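Local coordinates for uncharacterized protein (Legionella pneumophila subsp. pneumophila, PDB 4WRP) that is of unknown function but is thought to be an effector, represented here by its all-helical C-terminal domain, at residues T1-F6 and F65-H70. Residues are numbered along the deposited sequence; the frame is centred on the assembly and turned at random.
Sequences TIPGNF and FHWNRH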
ATOM      1  N   THR A   1      -6.213  17.487   5.142  1.00 71.29           N
ATOM      2  CA  THR A   1      -5.254  17.846   4.030  1.00 68.36           C
ATOM      3  C   THR A   1      -5.077  16.797   2.921  1.00 59.52           C
ATOM      4  O   THR A   1      -5.308  15.586   3.088  1.00 57.71           O
ATOM      5  CB  THR A   1      -3.849  18.136   4.560  1.00 69.28           C
ATOM      6  OG1 THR A   1      -3.365  16.956   5.220  1.00 71.33           O
ATOM      7  CG2 THR A   1      -3.854  19.367   5.496  1.00 70.36           C
ATOM      8  N   ILE A   2      -4.584  17.290   1.796  1.00 51.66           N
ATOM      9  CA  ILE A   2      -4.593  16.556   0.540  1.00 45.38           C
ATOM     10  C   ILE A   2      -3.187  16.095   0.238  1.00 38.21           C
ATOM     11  O   ILE A   2      -2.327  16.924   0.061  1.00 36.08           O
ATOM     12  CB  ILE A   2      -5.096  17.487  -0.592  1.00 45.12           C
ATOM     13  CG1 ILE A   2      -6.459  18.086  -0.218  1.00 46.74           C
ATOM     14  CG2 ILE A   2      -5.164  16.756  -1.929  1.00 45.06           C
ATOM     15  CD1 ILE A   2      -7.563  17.069  -0.062  1.00 46.77           C
ATOM     16  N   PRO A   3      -2.959  14.778   0.154  1.00 34.71           N
ATOM     17  CA  PRO A   3      -1.611  14.320  -0.155  1.00 34.76           C
ATOM     18  C   PRO A   3      -1.138  14.722  -1.586  1.00 35.24           C
ATOM     19  O   PRO A   3      -1.850  14.517  -2.570  1.00 33.27           O
ATOM     20  CB  PRO A   3      -1.703  12.809   0.015  1.00 33.54           C
ATOM     21  CG  PRO A   3      -3.135  12.461  -0.195  1.00 34.66           C
ATOM     22  CD  PRO A   3      -3.878  13.646   0.378  1.00 35.40           C
ATOM     23  N   GLY A   4       0.058  15.325  -1.642  1.00 34.57           N
ATOM     24  CA  GLY A   4       0.621  15.953  -2.821  1.00 33.63           C
ATOM     25  C   GLY A   4       1.564  15.117  -3.624  1.00 32.53           C
ATOM     26  O   GLY A   4       2.126  15.611  -4.587  1.00 33.42           O
ATOM     27  N   ASN A   5       1.706  13.831  -3.272  1.00 31.32           N
ATOM     28  CA  ASN A   5       2.537  12.842  -4.001  1.00 30.83           C
ATOM     29  C   ASN A   5       2.172  11.460  -3.448  1.00 29.87           C
ATOM     30  O   ASN A   5       1.473  11.344  -2.413  1.00 27.70           O
ATOM     31  CB  ASN A   5       4.061  13.124  -3.844  1.00 31.13           C
ATOM     32  CG  ASN A   5       4.461  13.321  -2.379  1.00 33.35           C
ATOM     33  OD1 ASN A   5       4.415  12.384  -1.588  1.00 31.71           O
ATOM     34  ND2 ASN A   5       4.772  14.554  -2.006  1.00 35.87           N
ATOM     35  N   PHE A   6       2.664  10.436  -4.128  1.00 28.27           N
ATOM     36  CA  PHE A   6       2.312   9.087  -3.814  1.00 28.47           C
ATOM     37  C   PHE A   6       2.779   8.665  -2.411  1.00 26.63           C
ATOM     38  O   PHE A   6       2.036   7.998  -1.674  1.00 26.07           O
ATOM     39  CB  PHE A   6       2.839   8.172  -4.899  1.00 29.14           C
ATOM     40  CG  PHE A   6       2.416   6.768  -4.738  1.00 30.02           C
ATOM     41  CD1 PHE A   6       1.129   6.382  -5.082  1.00 31.15           C
ATOM     42  CD2 PHE A   6       3.282   5.823  -4.262  1.00 29.80           C
ATOM     43  CE1 PHE A   6       0.742   5.048  -4.954  1.00 31.55           C
ATOM     44  CE2 PHE A   6       2.893   4.491  -4.127  1.00 31.26           C
ATOM     45  CZ  PHE A   6       1.621   4.106  -4.464  1.00 29.97           C
ATOM     46  N   PHE A  65      -8.890  10.407  -3.491  1.00 33.27           N
ATOM     47  CA  PHE A  65      -7.628  11.023  -3.835  1.00 33.77           C
ATOM     48  C   PHE A  65      -7.048  10.449  -5.149  1.00 33.64           C
ATOM     49  O   PHE A  65      -7.270   9.274  -5.526  1.00 31.36           O
ATOM     50  CB  PHE A  65      -6.602  10.935  -2.695  1.00 33.42           C
ATOM     51  CG  PHE A  65      -7.008  11.640  -1.420  1.00 34.16           C
ATOM     52  CD1 PHE A  65      -7.867  12.749  -1.419  1.00 37.51           C
ATOM     53  CD2 PHE A  65      -6.495  11.212  -0.212  1.00 33.79           C
ATOM     54  CE1 PHE A  65      -8.194  13.404  -0.231  1.00 39.28           C
ATOM     55  CE2 PHE A  65      -6.819  11.867   0.970  1.00 35.78           C
ATOM     56  CZ  PHE A  65      -7.660  12.969   0.964  1.00 36.64           C
ATOM     57  N   HIS A  66      -6.318  11.310  -5.855  1.00 32.44           N
ATOM     58  CA  HIS A  66      -5.745  10.951  -7.149  1.00 31.37           C
ATOM     59  C   HIS A  66      -4.889   9.676  -7.074  1.00 29.51           C
ATOM     60  O   HIS A  66      -4.927   8.834  -7.950  1.00 28.35           O
ATOM     61  CB  HIS A  66      -4.872  12.080  -7.605  1.00 31.14           C
ATOM     62  CG  HIS A  66      -4.185  11.814  -8.888  1.00 30.72           C
ATOM     63  ND1 HIS A  66      -4.871  11.700 -10.080  1.00 32.42           N
ATOM     64  CD2 HIS A  66      -2.879  11.650  -9.178  1.00 30.20           C
ATOM     65  CE1 HIS A  66      -4.006  11.496 -11.052  1.00 32.63           C
ATOM     66  NE2 HIS A  66      -2.795  11.470 -10.532  1.00 31.36           N
ATOM     67  N   TRP A  67      -4.129   9.558  -5.990  1.00 27.14           N
ATOM     68  CA  TRP A  67      -3.187   8.480  -5.822  1.00 26.44           C
ATOM     69  C   TRP A  67      -3.802   7.140  -5.527  1.00 26.18           C
ATOM     70  O   TRP A  67      -3.110   6.138  -5.582  1.00 26.91           O
ATOM     71  CB  TRP A  67      -2.243   8.817  -4.688  1.00 27.71           C
ATOM     72  CG  TRP A  67      -1.723  10.178  -4.823  1.00 30.65           C
ATOM     73  CD1 TRP A  67      -2.054  11.268  -4.070  1.00 34.33           C
ATOM     74  CD2 TRP A  67      -0.809  10.617  -5.798  1.00 31.14           C
ATOM     75  NE1 TRP A  67      -1.369  12.361  -4.511  1.00 33.89           N
ATOM     76  CE2 TRP A  67      -0.581  11.980  -5.568  1.00 32.98           C
ATOM     77  CE3 TRP A  67      -0.115   9.970  -6.835  1.00 31.29           C
ATOM     78  CZ2 TRP A  67       0.285  12.722  -6.353  1.00 32.11           C
ATOM     79  CZ3 TRP A  67       0.725  10.687  -7.599  1.00 30.63           C
ATOM     80  CH2 TRP A  67       0.922  12.062  -7.367  1.00 32.12           C
ATOM     81  N   ASN A  68      -5.080   7.129  -5.182  1.00 25.91           N
ATOM     82  CA  ASN A  68      -5.748   5.915  -4.778  1.00 27.53           C
ATOM     83  C   ASN A  68      -5.682   4.832  -5.838  1.00 27.91           C
ATOM     84  O   ASN A  68      -5.435   3.684  -5.528  1.00 25.52           O
ATOM     85  CB  ASN A  68      -7.201   6.180  -4.405  1.00 27.79           C
ATOM     86  CG  ASN A  68      -7.959   4.914  -4.103  1.00 28.64           C
ATOM     87  OD1 ASN A  68      -8.715   4.415  -4.927  1.00 28.92           O
ATOM     88  ND2 ASN A  68      -7.792   4.411  -2.905  1.00 27.23           N
ATOM     89  N   ARG A  69      -5.899   5.206  -7.075  1.00 29.17           N
ATOM     90  CA  ARG A  69      -5.964   4.230  -8.121  1.00 31.81           C
ATOM     91  C   ARG A  69      -4.683   3.410  -8.218  1.00 31.21           C
ATOM     92  O   ARG A  69      -4.732   2.182  -8.237  1.00 30.29           O
ATOM     93  CB  ARG A  69      -6.277   4.883  -9.455  1.00 36.43           C
ATOM     94  CG  ARG A  69      -6.498   3.833 -10.518  1.00 44.55           C
ATOM     95  CD  ARG A  69      -6.853   4.527 -11.807  1.00 53.34           C
ATOM     96  NE  ARG A  69      -6.364   3.801 -12.978  1.00 60.28           N
ATOM     97  CZ  ARG A  69      -7.118   3.438 -14.011  1.00 62.12           C
ATOM     98  NH1 ARG A  69      -6.561   2.806 -15.040  1.00 64.81           N
ATOM     99  NH2 ARG A  69      -8.411   3.732 -14.035  1.00 64.78           N
ATOM    100  N   HIS A  70      -3.530   4.068  -8.261  1.00 29.40           N
ATOM    101  CA  HIS A  70      -2.316   3.338  -8.391  1.00 29.91           C
ATOM    102  C   HIS A  70      -1.993   2.615  -7.070  1.00 26.92           C
ATOM    103  O   HIS A  70      -1.444   1.528  -7.077  1.00 24.72           O
ATOM    104  CB  HIS A  70      -1.163   4.251  -8.714  1.00 32.53           C
ATOM    105  CG  HIS A  70       0.127   3.528  -8.877  1.00 37.39           C
ATOM    106  ND1 HIS A  70       0.392   2.725  -9.966  1.00 42.51           N
ATOM    107  CD2 HIS A  70       1.219   3.465  -8.084  1.00 40.47           C
ATOM    108  CE1 HIS A  70       1.607   2.222  -9.851  1.00 41.88           C
ATOM    109  NE2 HIS A  70       2.119   2.637  -8.707  1.00 44.29           N
TER
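The indole of Trp67 lies against the backbone of Gly4, Asn5 and Phe6 and gives its N-H to the carbonyl of Pro3. Trp67 NE1 stands 2.9 Å from Pro3 O, with the oxygen in the indole plane. The bond is moderately bent, with an N-H...O angle of 150°, and NE1 approaches from above the Pro3 carbonyl plane, 54° out of it. One indole face takes the Asn5-Phe6 peptide: Asn5 C lies toward the rim and Phe6 N over the centre, and Asn5 CA comes to 3.3 Å from Trp67 CZ2. His66 CD2 rests on the opposite face, so the indole is sandwiched between the His66 ring and the Asn5-Phe6 peptide. The contact joins the loop leading into helix 6-21 to the start of helix 68-83 at the surface of this helical domain of the DUF5617 family. Beside the indole, Pro3 lays CD over a face of the Phe65 ring in a CH-pi contact, 3.8 Å from CD to the ring centroid, while Ile2 CD1 meets Phe65 CE1 at 3.7 Å. On the far flank Phe6 and His70, each with CG anti to the backbone N, form an offset edge-to-face pair with planes at 65°: His70 turns its CD2 edge to the Phe6 ring, 3.5 Å from Phe6 CE1. A type I turn from Phe65 to Asn68, bonded Asn68 N to Phe65 O, turns both Phe65 and Trp67 to the 1-6 loop, each with CG anti to its carbonyl carbon. Asn5 N-caps helix 6-21 through OD1 to Ala8 N, and Leu12 of that helix touches both Pro3 and Phe65.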